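Local coordinates for endo-1,4-beta-mannanase (Eisenia fetida, PDB 5Y6T), which probably hydrolyses internal beta-1,4-mannosidic linkages in mannan-type polysaccharides, as a cold-adapted glycoside hydrolase of family GH5, at residues I308-Y316 against H347-G358. Residues are numbered along the deposited sequence; the frame is centred on the assembly and turned at random.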
ATOM      1  N   ILE A 308       6.384  18.322   8.714  1.00 22.94           N
ATOM      2  CA  ILE A 308       5.889  16.951   8.926  1.00 22.23           C
ATOM      3  C   ILE A 308       4.693  16.922   9.901  1.00 24.62           C
ATOM      4  O   ILE A 308       3.719  16.157   9.739  1.00 23.22           O
ATOM      5  CB  ILE A 308       7.014  16.026   9.438  1.00 23.03           C
ATOM      6  CG1 ILE A 308       6.561  14.548   9.301  1.00 22.23           C
ATOM      7  CG2 ILE A 308       7.459  16.366  10.887  1.00 25.00           C
ATOM      8  CD1 ILE A 308       6.690  14.026   7.895  1.00 21.74           C
ATOM      9  N   THR A 309       4.723  17.754  10.941  1.00 22.70           N
ATOM     10  CA  THR A 309       3.621  17.783  11.899  0.70 25.44           C
ATOM     11  C   THR A 309       2.357  18.323  11.248  1.00 22.49           C
ATOM     12  O   THR A 309       1.260  17.862  11.543  1.00 24.40           O
ATOM     13  CB  THR A 309       4.068  18.591  13.139  0.70 28.15           C
ATOM     14  OG1 THR A 309       5.098  17.829  13.812  0.70 30.20           O
ATOM     15  CG2 THR A 309       2.937  18.846  14.060  0.70 31.35           C
ATOM     16  N   ASP A 310       2.505  19.375  10.424  1.00 22.81           N
ATOM     17  CA  ASP A 310       1.377  19.905   9.671  1.00 23.66           C
ATOM     18  C   ASP A 310       0.691  18.802   8.812  1.00 23.40           C
ATOM     19  O   ASP A 310      -0.548  18.772   8.706  1.00 23.38           O
ATOM     20  CB  ASP A 310       1.810  21.006   8.704  1.00 26.40           C
ATOM     21  CG  ASP A 310       2.188  22.314   9.384  1.00 31.76           C
ATOM     22  OD1 ASP A 310       1.751  22.588  10.549  1.00 30.94           O
ATOM     23  OD2 ASP A 310       3.003  23.003   8.716  1.00 35.93           O
ATOM     24  N   GLN A 311       1.502  17.943   8.220  1.00 18.89           N
ATOM     25  CA  GLN A 311       1.002  16.950   7.328  1.00 22.52           C
ATOM     26  C   GLN A 311       0.249  15.867   8.101  1.00 20.55           C
ATOM     27  O   GLN A 311      -0.897  15.543   7.768  1.00 20.72           O
ATOM     28  CB  GLN A 311       2.164  16.392   6.535  1.00 19.31           C
ATOM     29  CG  GLN A 311       2.858  17.363   5.595  1.00 22.13           C
ATOM     30  CD  GLN A 311       4.139  16.865   5.001  1.00 21.82           C
ATOM     31  OE1 GLN A 311       4.965  16.229   5.689  1.00 22.98           O
ATOM     32  NE2 GLN A 311       4.346  17.116   3.698  1.00 22.89           N
ATOM     33  N   PHE A 312       0.847  15.305   9.149  1.00 21.92           N
ATOM     34  CA  PHE A 312       0.120  14.319   9.995  1.00 20.50           C
ATOM     35  C   PHE A 312      -1.116  14.931  10.610  1.00 20.37           C
ATOM     36  O   PHE A 312      -2.204  14.265  10.657  1.00 20.58           O
ATOM     37  CB  PHE A 312       0.968  13.758  11.098  1.00 21.97           C
ATOM     38  CG  PHE A 312       1.894  12.649  10.639  1.00 19.64           C
ATOM     39  CD1 PHE A 312       3.147  12.930  10.134  1.00 20.05           C
ATOM     40  CD2 PHE A 312       1.511  11.321  10.814  1.00 20.66           C
ATOM     41  CE1 PHE A 312       4.011  11.912   9.728  1.00 21.16           C
ATOM     42  CE2 PHE A 312       2.340  10.279  10.383  1.00 20.43           C
ATOM     43  CZ  PHE A 312       3.626  10.555   9.898  1.00 20.83           C
ATOM     44  N   ASP A 313      -1.026  16.192  11.020  1.00 20.21           N
ATOM     45  CA  ASP A 313      -2.181  16.850  11.604  1.00 20.75           C
ATOM     46  C   ASP A 313      -3.356  16.938  10.600  1.00 19.24           C
ATOM     47  O   ASP A 313      -4.496  16.757  10.958  1.00 22.88           O
ATOM     48  CB  ASP A 313      -1.838  18.257  12.186  1.00 22.13           C
ATOM     49  CG  ASP A 313      -2.953  18.775  13.086  1.00 27.41           C
ATOM     50  OD1 ASP A 313      -3.053  18.260  14.239  1.00 25.53           O
ATOM     51  OD2 ASP A 313      -3.800  19.575  12.605  1.00 24.36           O
ATOM     52  N   TRP A 314      -3.059  17.306   9.379  1.00 21.37           N
ATOM     53  CA  TRP A 314      -4.051  17.477   8.343  1.00 22.05           C
ATOM     54  C   TRP A 314      -4.737  16.134   8.128  1.00 21.54           C
ATOM     55  O   TRP A 314      -5.926  16.053   8.056  1.00 21.39           O
ATOM     56  CB  TRP A 314      -3.397  17.960   7.065  1.00 19.52           C
ATOM     57  CG  TRP A 314      -4.391  18.171   5.966  1.00 22.45           C
ATOM     58  CD1 TRP A 314      -4.775  17.299   5.006  1.00 23.23           C
ATOM     59  CD2 TRP A 314      -5.187  19.353   5.778  1.00 20.83           C
ATOM     60  NE1 TRP A 314      -5.796  17.834   4.244  1.00 23.33           N
ATOM     61  CE2 TRP A 314      -6.033  19.119   4.690  1.00 22.62           C
ATOM     62  CE3 TRP A 314      -5.252  20.608   6.456  1.00 24.91           C
ATOM     63  CZ2 TRP A 314      -6.951  20.111   4.192  1.00 23.34           C
ATOM     64  CZ3 TRP A 314      -6.158  21.580   5.983  1.00 25.10           C
ATOM     65  CH2 TRP A 314      -7.033  21.297   4.878  1.00 25.54           C
ATOM     66  N   ALA A 315      -3.948  15.054   8.012  1.00 20.55           N
ATOM     67  CA  ALA A 315      -4.525  13.742   7.730  1.00 21.21           C
ATOM     68  C   ALA A 315      -5.538  13.355   8.822  1.00 20.88           C
ATOM     69  O   ALA A 315      -6.625  12.865   8.558  1.00 20.46           O
ATOM     70  CB  ALA A 315      -3.440  12.717   7.669  1.00 21.94           C
ATOM     71  N   TYR A 316      -5.137  13.605  10.061  1.00 22.26           N
ATOM     72  CA  TYR A 316      -5.904  13.224  11.252  1.00 21.15           C
ATOM     73  C   TYR A 316      -7.201  14.006  11.374  1.00 21.77           C
ATOM     74  O   TYR A 316      -8.236  13.465  11.787  1.00 22.33           O
ATOM     75  CB  TYR A 316      -5.055  13.320  12.536  1.00 21.68           C
ATOM     76  CG  TYR A 316      -5.789  12.760  13.720  1.00 19.08           C
ATOM     77  CD1 TYR A 316      -5.807  11.365  13.954  1.00 21.00           C
ATOM     78  CD2 TYR A 316      -6.438  13.576  14.581  1.00 23.37           C
ATOM     79  CE1 TYR A 316      -6.512  10.815  15.015  1.00 21.14           C
ATOM     80  CE2 TYR A 316      -7.118  13.055  15.673  1.00 23.55           C
ATOM     81  CZ  TYR A 316      -7.177  11.665  15.875  1.00 22.25           C
ATOM     82  OH  TYR A 316      -7.859  11.098  16.923  1.00 23.85           O
ATOM     83  N   HIS A 347       3.420  13.765  17.333  1.00 20.74           N
ATOM     84  CA  HIS A 347       2.283  14.679  17.345  1.00 22.55           C
ATOM     85  C   HIS A 347       0.916  14.001  17.485  1.00 21.03           C
ATOM     86  O   HIS A 347       0.013  14.525  18.160  1.00 23.42           O
ATOM     87  CB  HIS A 347       2.307  15.518  16.097  1.00 23.10           C
ATOM     88  CG  HIS A 347       1.139  16.445  15.976  1.00 27.19           C
ATOM     89  ND1 HIS A 347       0.924  17.499  16.834  1.00 29.44           N
ATOM     90  CD2 HIS A 347       0.097  16.449  15.098  1.00 26.87           C
ATOM     91  CE1 HIS A 347      -0.190  18.128  16.490  1.00 31.49           C
ATOM     92  NE2 HIS A 347      -0.725  17.503  15.449  1.00 30.01           N
ATOM     93  N   LEU A 348       0.734  12.838  16.870  1.00 21.51           N
ATOM     94  CA  LEU A 348      -0.553  12.111  16.960  1.00 22.71           C
ATOM     95  C   LEU A 348      -0.704  11.206  18.156  1.00 23.19           C
ATOM     96  O   LEU A 348      -1.796  10.722  18.446  1.00 22.81           O
ATOM     97  CB  LEU A 348      -0.892  11.326  15.685  1.00 21.87           C
ATOM     98  CG  LEU A 348      -1.016  12.260  14.478  1.00 24.05           C
ATOM     99  CD1 LEU A 348      -1.428  11.432  13.293  1.00 22.44           C
ATOM    100  CD2 LEU A 348      -2.013  13.401  14.680  1.00 22.47           C
ATOM    101  N   ARG A 349       0.400  10.928  18.811  1.00 22.71           N
ATOM    102  CA  ARG A 349       0.382   9.975  19.947  1.00 21.87           C
ATOM    103  C   ARG A 349      -0.695  10.427  20.957  1.00 23.53           C
ATOM    104  O   ARG A 349      -0.833  11.636  21.291  1.00 24.63           O
ATOM    105  CB  ARG A 349       1.725   9.932  20.644  1.00 22.77           C
ATOM    106  CG  ARG A 349       1.771   8.798  21.664  1.00 21.75           C
ATOM    107  CD  ARG A 349       2.891   8.703  22.634  1.00 25.86           C
ATOM    108  NE  ARG A 349       4.099   9.410  22.315  1.00 23.50           N
ATOM    109  CZ  ARG A 349       5.290   8.860  22.140  1.00 26.12           C
ATOM    110  NH1 ARG A 349       5.427   7.561  22.174  1.00 30.32           N
ATOM    111  NH2 ARG A 349       6.341   9.631  21.979  1.00 28.12           N
ATOM    112  N   GLY A 350      -1.430   9.436  21.431  1.00 24.28           N
ATOM    113  CA  GLY A 350      -2.414   9.679  22.506  1.00 26.86           C
ATOM    114  C   GLY A 350      -3.717  10.295  22.022  1.00 28.70           C
ATOM    115  O   GLY A 350      -4.606  10.489  22.823  1.00 30.82           O
ATOM    116  N   ARG A 351      -3.849  10.659  20.741  1.00 25.38           N
ATOM    117  CA  ARG A 351      -5.106  11.211  20.253  1.00 24.56           C
ATOM    118  C   ARG A 351      -6.176  10.179  20.116  1.00 24.28           C
ATOM    119  O   ARG A 351      -5.911   9.035  19.764  1.00 22.56           O
ATOM    120  CB  ARG A 351      -4.899  11.974  18.959  1.00 25.56           C
ATOM    121  CG  ARG A 351      -3.909  13.103  19.285  1.00 30.82           C
ATOM    122  CD  ARG A 351      -3.862  14.234  18.358  1.00 38.48           C
ATOM    123  NE  ARG A 351      -2.665  15.042  18.602  1.00 41.81           N
ATOM    124  CZ  ARG A 351      -2.522  16.109  19.411  1.00 42.09           C
ATOM    125  NH1 ARG A 351      -3.504  16.594  20.157  1.00 41.88           N
ATOM    126  NH2 ARG A 351      -1.366  16.760  19.387  1.00 33.69           N
ATOM    127  N   ASN A 352      -7.404  10.570  20.450  1.00 24.90           N
ATOM    128  CA  ASN A 352      -8.530   9.699  20.238  1.00 27.35           C
ATOM    129  C   ASN A 352      -9.778  10.551  20.233  1.00 29.42           C
ATOM    130  O   ASN A 352     -10.556  10.558  21.208  1.00 30.64           O
ATOM    131  CB  ASN A 352      -8.673   8.555  21.271  1.00 27.23           C
ATOM    132  CG  ASN A 352      -9.706   7.529  20.836  1.00 30.95           C
ATOM    133  OD1 ASN A 352     -10.198   7.574  19.707  1.00 28.60           O
ATOM    134  ND2 ASN A 352     -10.054   6.620  21.730  1.00 30.77           N
ATOM    135  N   ASP A 353      -9.881  11.321  19.162  1.00 28.72           N
ATOM    136  CA  ASP A 353     -11.103  12.067  18.827  0.70 27.77           C
ATOM    137  C   ASP A 353     -11.892  11.228  17.836  1.00 28.15           C
ATOM    138  O   ASP A 353     -11.562  11.158  16.637  1.00 27.89           O
ATOM    139  CB  ASP A 353     -10.707  13.471  18.326  0.70 29.14           C
ATOM    140  CG  ASP A 353     -11.873  14.469  18.265  0.70 32.30           C
ATOM    141  OD1 ASP A 353     -13.099  14.038  18.180  0.70 32.18           O
ATOM    142  OD2 ASP A 353     -11.546  15.706  18.258  0.70 35.35           O
ATOM    143  N   GLN A 354     -12.977  10.590  18.320  1.00 26.94           N
ATOM    144  CA  GLN A 354     -13.766   9.767  17.431  1.00 28.80           C
ATOM    145  C   GLN A 354     -14.528  10.588  16.387  1.00 29.87           C
ATOM    146  O   GLN A 354     -15.001  10.028  15.423  1.00 30.75           O
ATOM    147  CB  GLN A 354     -14.752   8.908  18.253  1.00 27.00           C
ATOM    148  CG  GLN A 354     -14.017   7.830  19.026  1.00 27.89           C
ATOM    149  CD  GLN A 354     -13.553   6.672  18.171  1.00 29.48           C
ATOM    150  OE1 GLN A 354     -14.349   5.959  17.528  1.00 32.59           O
ATOM    151  NE2 GLN A 354     -12.274   6.439  18.179  1.00 27.45           N
ATOM    152  N   ASN A 355     -14.637  11.892  16.603  1.00 27.79           N
ATOM    153  CA  ASN A 355     -15.253  12.760  15.625  0.70 32.42           C
ATOM    154  C   ASN A 355     -14.241  13.186  14.555  1.00 31.65           C
ATOM    155  O   ASN A 355     -14.586  13.804  13.593  1.00 30.21           O
ATOM    156  CB  ASN A 355     -15.913  13.957  16.342  0.70 35.28           C
ATOM    157  CG  ASN A 355     -15.273  15.314  16.044  0.70 39.64           C
ATOM    158  OD1 ASN A 355     -15.663  16.029  15.095  0.70 45.83           O
ATOM    159  ND2 ASN A 355     -14.363  15.716  16.894  0.70 40.16           N
ATOM    160  N   ALA A 356     -12.968  12.853  14.784  1.00 31.84           N
ATOM    161  CA  ALA A 356     -11.867  13.189  13.867  1.00 27.36           C
ATOM    162  C   ALA A 356     -11.264  11.822  13.468  1.00 26.26           C
ATOM    163  O   ALA A 356     -12.021  10.905  13.208  1.00 26.74           O
ATOM    164  CB  ALA A 356     -10.903  14.159  14.538  1.00 29.18           C
ATOM    165  N   GLY A 357      -9.943  11.640  13.380  1.00 22.82           N
ATOM    166  CA  GLY A 357      -9.391  10.358  12.879  1.00 23.47           C
ATOM    167  C   GLY A 357      -9.560   9.119  13.733  1.00 23.87           C
ATOM    168  O   GLY A 357      -9.430   8.024  13.232  1.00 24.71           O
ATOM    169  N   GLY A 358      -9.854   9.293  15.031  1.00 24.10           N
ATOM    170  CA  GLY A 358     -10.093   8.176  15.938  1.00 22.32           C
ATOM    171  C   GLY A 358      -8.833   7.768  16.730  1.00 21.94           C
ATOM    172  O   GLY A 358      -7.925   8.573  16.983  1.00 23.95           O
TER
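Tyr316 reaches from the helix 308-317 to Gly357 and Gly358 in the loop that follows the helix 338-348, and its side chain can be followed outward atom by atom. CB rests on Leu348 CD2 at 3.7 Å, the leucine running past it in the opposite direction. With CG anti to the backbone N (chi1 -173°), the ring is thrown out beyond the helix and lies against Gly357, whose CA makes a CH-pi contact 4.0 Å from the Tyr316 ring centroid. Further out, Tyr316 CE2 comes within 4.1 Å of Ala356 CB. At the tip the phenol oxygen is gripped twice: Tyr316 OH gives its proton to a lone pair of Gly358 O at 2.5 Å, in the carbonyl plane, and accepts from Asp353 N at 3.0 Å. One hydroxyl thus bridges the two sides of a short, weakly bonded antiparallel pair.

Nearer the start of helix 308-317, Thr309 and Asp313 meet His347. Its ring has Thr309 CG2 over one face and Arg351 CZ on the opposite side, towards the rim. His347 NE2 donates in the ring plane to Asp313 OD1 at 2.7 Å, almost straight at 177°, while Arg351 NE and NH2 both grip His347 O.

On the barrel side, Phe312 meets Leu348 CD1 edge-on. Phe312 touches Ser25 and Ala323, and Leu348 touches Phe23 and Ser25, so two outer helices of the GH5 (beta/alpha)8 barrel pack over strands 20-28 and 322-325.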